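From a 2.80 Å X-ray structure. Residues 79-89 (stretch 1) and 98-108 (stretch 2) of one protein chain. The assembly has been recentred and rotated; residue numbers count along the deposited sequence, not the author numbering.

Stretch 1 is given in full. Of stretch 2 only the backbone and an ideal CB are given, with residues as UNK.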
# COMPACT_ATOMS: atom_id res chain seq x y z
N LYS C 79 -16.79 -17.02 18.61
CA LYS C 79 -16.06 -16.51 17.45
C LYS C 79 -15.89 -17.59 16.39
O LYS C 79 -15.61 -17.29 15.23
CB LYS C 79 -14.69 -15.99 17.87
CG LYS C 79 -14.71 -14.74 18.74
CD LYS C 79 -13.30 -14.27 19.04
CE LYS C 79 -13.29 -13.04 19.94
NZ LYS C 79 -11.91 -12.56 20.21
N THR C 80 -16.05 -18.85 16.79
CA THR C 80 -15.80 -19.97 15.89
C THR C 80 -17.05 -20.39 15.12
O THR C 80 -17.07 -21.44 14.49
CB THR C 80 -15.26 -21.20 16.65
OG1 THR C 80 -16.32 -21.84 17.36
CG2 THR C 80 -14.17 -20.78 17.63
N VAL C 81 -18.09 -19.56 15.18
CA VAL C 81 -19.33 -19.86 14.47
C VAL C 81 -19.25 -19.36 13.03
O VAL C 81 -18.64 -18.34 12.74
CB VAL C 81 -20.56 -19.24 15.15
CG1 VAL C 81 -20.64 -19.68 16.60
CG2 VAL C 81 -20.53 -17.72 15.05
N THR C 82 -19.88 -20.11 12.12
CA THR C 82 -19.90 -19.73 10.71
C THR C 82 -21.24 -19.11 10.35
O THR C 82 -22.07 -18.83 11.23
CB THR C 82 -19.65 -20.95 9.81
OG1 THR C 82 -20.72 -21.89 9.96
CG2 THR C 82 -18.33 -21.62 10.17
N LYS C 83 -21.46 -18.89 9.06
CA LYS C 83 -22.71 -18.32 8.58
C LYS C 83 -23.86 -19.31 8.71
O LYS C 83 -24.99 -18.94 9.03
CB LYS C 83 -22.57 -17.87 7.12
CG LYS C 83 -21.48 -16.84 6.89
CD LYS C 83 -21.83 -15.50 7.52
CE LYS C 83 -20.80 -14.44 7.17
NZ LYS C 83 -21.18 -13.10 7.70
N ASN C 84 -23.56 -20.58 8.45
CA ASN C 84 -24.58 -21.63 8.46
C ASN C 84 -24.55 -22.49 9.73
O ASN C 84 -24.93 -23.66 9.71
CB ASN C 84 -24.45 -22.52 7.22
CG ASN C 84 -23.07 -23.12 7.07
OD1 ASN C 84 -22.60 -23.85 7.95
ND2 ASN C 84 -22.41 -22.83 5.96
N ASP C 85 -24.08 -21.90 10.83
CA ASP C 85 -24.04 -22.59 12.11
C ASP C 85 -25.27 -22.26 12.95
O ASP C 85 -25.65 -21.10 13.08
CB ASP C 85 -22.79 -22.21 12.89
CG ASP C 85 -21.63 -23.15 12.64
OD1 ASP C 85 -21.89 -24.33 12.30
OD2 ASP C 85 -20.47 -22.73 12.80
N SER C 86 -25.89 -23.29 13.51
CA SER C 86 -26.96 -23.10 14.47
C SER C 86 -26.40 -23.29 15.88
O SER C 86 -25.52 -24.13 16.08
CB SER C 86 -28.11 -24.08 14.22
OG SER C 86 -27.67 -25.42 14.29
N LEU C 87 -26.90 -22.52 16.84
CA LEU C 87 -26.35 -22.56 18.19
C LEU C 87 -27.34 -23.11 19.20
O LEU C 87 -28.55 -22.88 19.09
CB LEU C 87 -25.87 -21.16 18.60
CG LEU C 87 -25.15 -21.05 19.94
CD1 LEU C 87 -23.94 -20.14 19.81
CD2 LEU C 87 -26.09 -20.55 21.03
N TYR C 88 -26.83 -23.84 20.19
CA TYR C 88 -27.66 -24.40 21.25
C TYR C 88 -27.08 -24.08 22.62
O TYR C 88 -25.88 -24.26 22.85
CB TYR C 88 -27.79 -25.92 21.09
CG TYR C 88 -28.52 -26.37 19.85
CD1 TYR C 88 -27.84 -26.58 18.65
CD2 TYR C 88 -29.89 -26.60 19.87
CE1 TYR C 88 -28.51 -27.00 17.52
CE2 TYR C 88 -30.57 -27.02 18.74
CZ TYR C 88 -29.87 -27.21 17.56
OH TYR C 88 -30.53 -27.63 16.43
N LEU C 89 -27.92 -23.58 23.51
CA LEU C 89 -27.51 -23.32 24.89
C LEU C 89 -28.30 -24.24 25.82
O LEU C 89 -29.49 -24.47 25.60
CB LEU C 89 -27.75 -21.86 25.25
CG LEU C 89 -26.98 -20.83 24.42
CD1 LEU C 89 -27.44 -19.42 24.75
CD2 LEU C 89 -25.48 -20.98 24.65
N UNK C 98 -23.83 -25.25 28.52
CA UNK C 98 -23.44 -26.02 27.34
C UNK C 98 -23.68 -25.25 26.05
O UNK C 98 -24.80 -24.83 25.78
CB UNK C 98 -24.20 -27.34 27.30
N UNK C 99 -22.63 -25.08 25.26
CA UNK C 99 -22.75 -24.43 23.96
C UNK C 99 -22.52 -25.46 22.86
O UNK C 99 -21.44 -26.05 22.76
CB UNK C 99 -21.76 -23.27 23.83
N UNK C 100 -23.54 -25.68 22.04
CA UNK C 100 -23.45 -26.68 20.97
C UNK C 100 -23.56 -26.04 19.59
O UNK C 100 -24.64 -25.63 19.17
CB UNK C 100 -24.54 -27.74 21.14
N UNK C 101 -22.43 -25.95 18.90
CA UNK C 101 -22.42 -25.43 17.54
C UNK C 101 -22.71 -26.55 16.55
O UNK C 101 -22.06 -27.59 16.57
CB UNK C 101 -21.08 -24.77 17.22
N UNK C 102 -23.70 -26.33 15.69
CA UNK C 102 -24.12 -27.35 14.74
C UNK C 102 -24.06 -26.83 13.31
O UNK C 102 -24.85 -25.96 12.92
CB UNK C 102 -25.54 -27.83 15.07
N UNK C 103 -23.13 -27.37 12.53
CA UNK C 103 -22.98 -26.98 11.14
C UNK C 103 -22.33 -28.09 10.33
O UNK C 103 -22.86 -29.20 10.26
CB UNK C 103 -22.16 -25.69 11.03
N UNK C 104 -21.18 -27.80 9.73
CA UNK C 104 -20.42 -28.80 9.00
C UNK C 104 -20.22 -30.04 9.88
O UNK C 104 -20.31 -31.17 9.41
CB UNK C 104 -19.07 -28.23 8.55
N UNK C 105 -19.94 -29.80 11.15
CA UNK C 105 -19.84 -30.87 12.14
C UNK C 105 -20.40 -30.38 13.46
O UNK C 105 -20.48 -29.18 13.70
CB UNK C 105 -18.39 -31.34 12.31
N UNK C 106 -20.80 -31.31 14.32
CA UNK C 106 -21.39 -30.95 15.60
C UNK C 106 -20.33 -30.94 16.70
O UNK C 106 -19.48 -31.83 16.77
CB UNK C 106 -22.52 -31.92 15.96
N UNK C 107 -20.37 -29.92 17.55
CA UNK C 107 -19.38 -29.75 18.60
C UNK C 107 -19.99 -29.09 19.83
O UNK C 107 -20.82 -28.18 19.71
CB UNK C 107 -18.20 -28.92 18.09
N UNK C 108 -19.58 -29.54 21.01
CA UNK C 108 -20.13 -29.00 22.26
C UNK C 108 -19.05 -28.57 23.24
O UNK C 108 -18.24 -29.38 23.70
CB UNK C 108 -21.03 -30.04 22.93

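Stretch 2 runs antiparallel to residues 86-89, and positions 99-102 alternate between the face bearing Leu87 and Leu89 and the face bearing Ser86 and Tyr88; it then turns at 103-105 and returns as a second strand.

Position 98 lies at the end of the pairing, its CB 5.3 Å from Leu89 C and no pocket before it; many polar or long side chains would suit. It is Lys98, whose chain leads away from stretch 1.

At 99 the CB lies on the leucine face, 4.4 Å from Leu89 CD2, which favours a branched or other aliphatic residue. Val99 fits: CG2 lies 4.0 Å from Leu89 CD2, and CG1 4.1 Å from Leu87 CD1.

Position 100 turns to the other face, its CB 3.7 Å from Tyr88 CB. Small or beta-branched side chains, polar or not, would be accommodated. Thr100 has its N donating to Tyr88 O (2.9 Å), while its OG1 shares a hydrogen bond of 2.9 Å with OG1 of residue 108.

The CB of 101 stands 5.1 Å from Val81 CG1, and between Val81 and Leu87 there is room for a medium to large aliphatic chain. Leu101 extends into it: CD2 reaches both Val81 CG1 and Leu87 CD1 at 3.7 Å, and CD1 comes within 3.3 Å of Thr80 OG1.

At 102 the CB sits 3.3 Å from Ser86 OG and 3.9 Å from Tyr88 CE1, near the ring edge. Polar residues of modest size seem likely. The residue is Asp102; its N donates to Ser86 O and its O accepts from Ser86 N, both at 2.9 Å, and Ser86 OG adds a bond to that same O at 3.2 Å. OD1 of its carboxylate is hydrogen-bonded elsewhere in the structure.

Position 103 has phi/psi of -155/-120, and an ideal CB would lie 1.9 Å from Asp85 OD1, a clash. Glycine is strongly indicated, and Gly103 lets that carboxylate oxygen approach its CA to 3.1 Å.

Nothing in stretch 1 lies within 5.5 Å of the CB at 104, 105 or 106, so the visible atoms barely restrict them. They are Val104, Tyr105, whose CB points away, and Glu106.

The CB of 107 is also remote, but the Asp85 carboxylate offers a negative charge to a long basic chain, lysine or arginine. Arg107 extends to it, NH1 forming a salt bridge with Asp85 OD2 at 2.8 Å, although the hydrogen bond within it is weak (125°).

Position 108 has no contact with stretch 1 and could take many residues; Thr108 shares its OG1 hydrogen bond with Thr100 OG1.

Stretch 2, residues 98-108: KVTLDGVYERT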
# COMPACT_ATOMS: atom_id res chain seq x y z
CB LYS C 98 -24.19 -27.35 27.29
CG LYS C 98 -23.56 -28.47 28.10
CD LYS C 98 -24.26 -29.80 27.83
CE LYS C 98 -23.58 -30.94 28.56
NZ LYS C 98 -24.31 -32.23 28.38
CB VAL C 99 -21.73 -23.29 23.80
CG1 VAL C 99 -22.03 -22.48 22.55
CG2 VAL C 99 -21.75 -22.40 25.03
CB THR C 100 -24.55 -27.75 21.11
OG1 THR C 100 -24.44 -28.38 22.39
CG2 THR C 100 -24.41 -28.79 20.01
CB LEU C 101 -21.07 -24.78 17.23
CG LEU C 101 -20.61 -23.70 18.21
CD1 LEU C 101 -19.34 -23.04 17.71
CD2 LEU C 101 -21.70 -22.68 18.42
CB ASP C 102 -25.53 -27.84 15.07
CG ASP C 102 -25.91 -29.09 14.30
OD1 ASP C 102 -25.22 -29.42 13.31
OD2 ASP C 102 -26.92 -29.73 14.67
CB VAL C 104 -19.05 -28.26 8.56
CG1 VAL C 104 -18.23 -29.36 7.89
CG2 VAL C 104 -19.22 -27.07 7.63
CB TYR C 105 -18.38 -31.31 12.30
CG TYR C 105 -17.48 -30.25 12.90
CD1 TYR C 105 -17.12 -29.13 12.16
CD2 TYR C 105 -16.98 -30.38 14.18
CE1 TYR C 105 -16.30 -28.16 12.70
CE2 TYR C 105 -16.15 -29.42 14.73
CZ TYR C 105 -15.82 -28.31 13.98
OH TYR C 105 -14.99 -27.35 14.52
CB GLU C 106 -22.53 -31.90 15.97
CG GLU C 106 -23.38 -31.43 17.13
CD GLU C 106 -24.55 -32.35 17.41
OE1 GLU C 106 -24.44 -33.55 17.08
OE2 GLU C 106 -25.56 -31.88 17.96
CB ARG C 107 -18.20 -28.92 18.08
CG ARG C 107 -18.63 -27.61 17.42
CD ARG C 107 -17.49 -26.99 16.63
NE ARG C 107 -17.89 -25.75 15.97
CZ ARG C 107 -18.66 -25.69 14.89
NH1 ARG C 107 -18.97 -24.52 14.36
NH2 ARG C 107 -19.14 -26.80 14.35
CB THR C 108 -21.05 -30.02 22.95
OG1 THR C 108 -22.24 -30.21 22.16
CG2 THR C 108 -21.45 -29.52 24.33
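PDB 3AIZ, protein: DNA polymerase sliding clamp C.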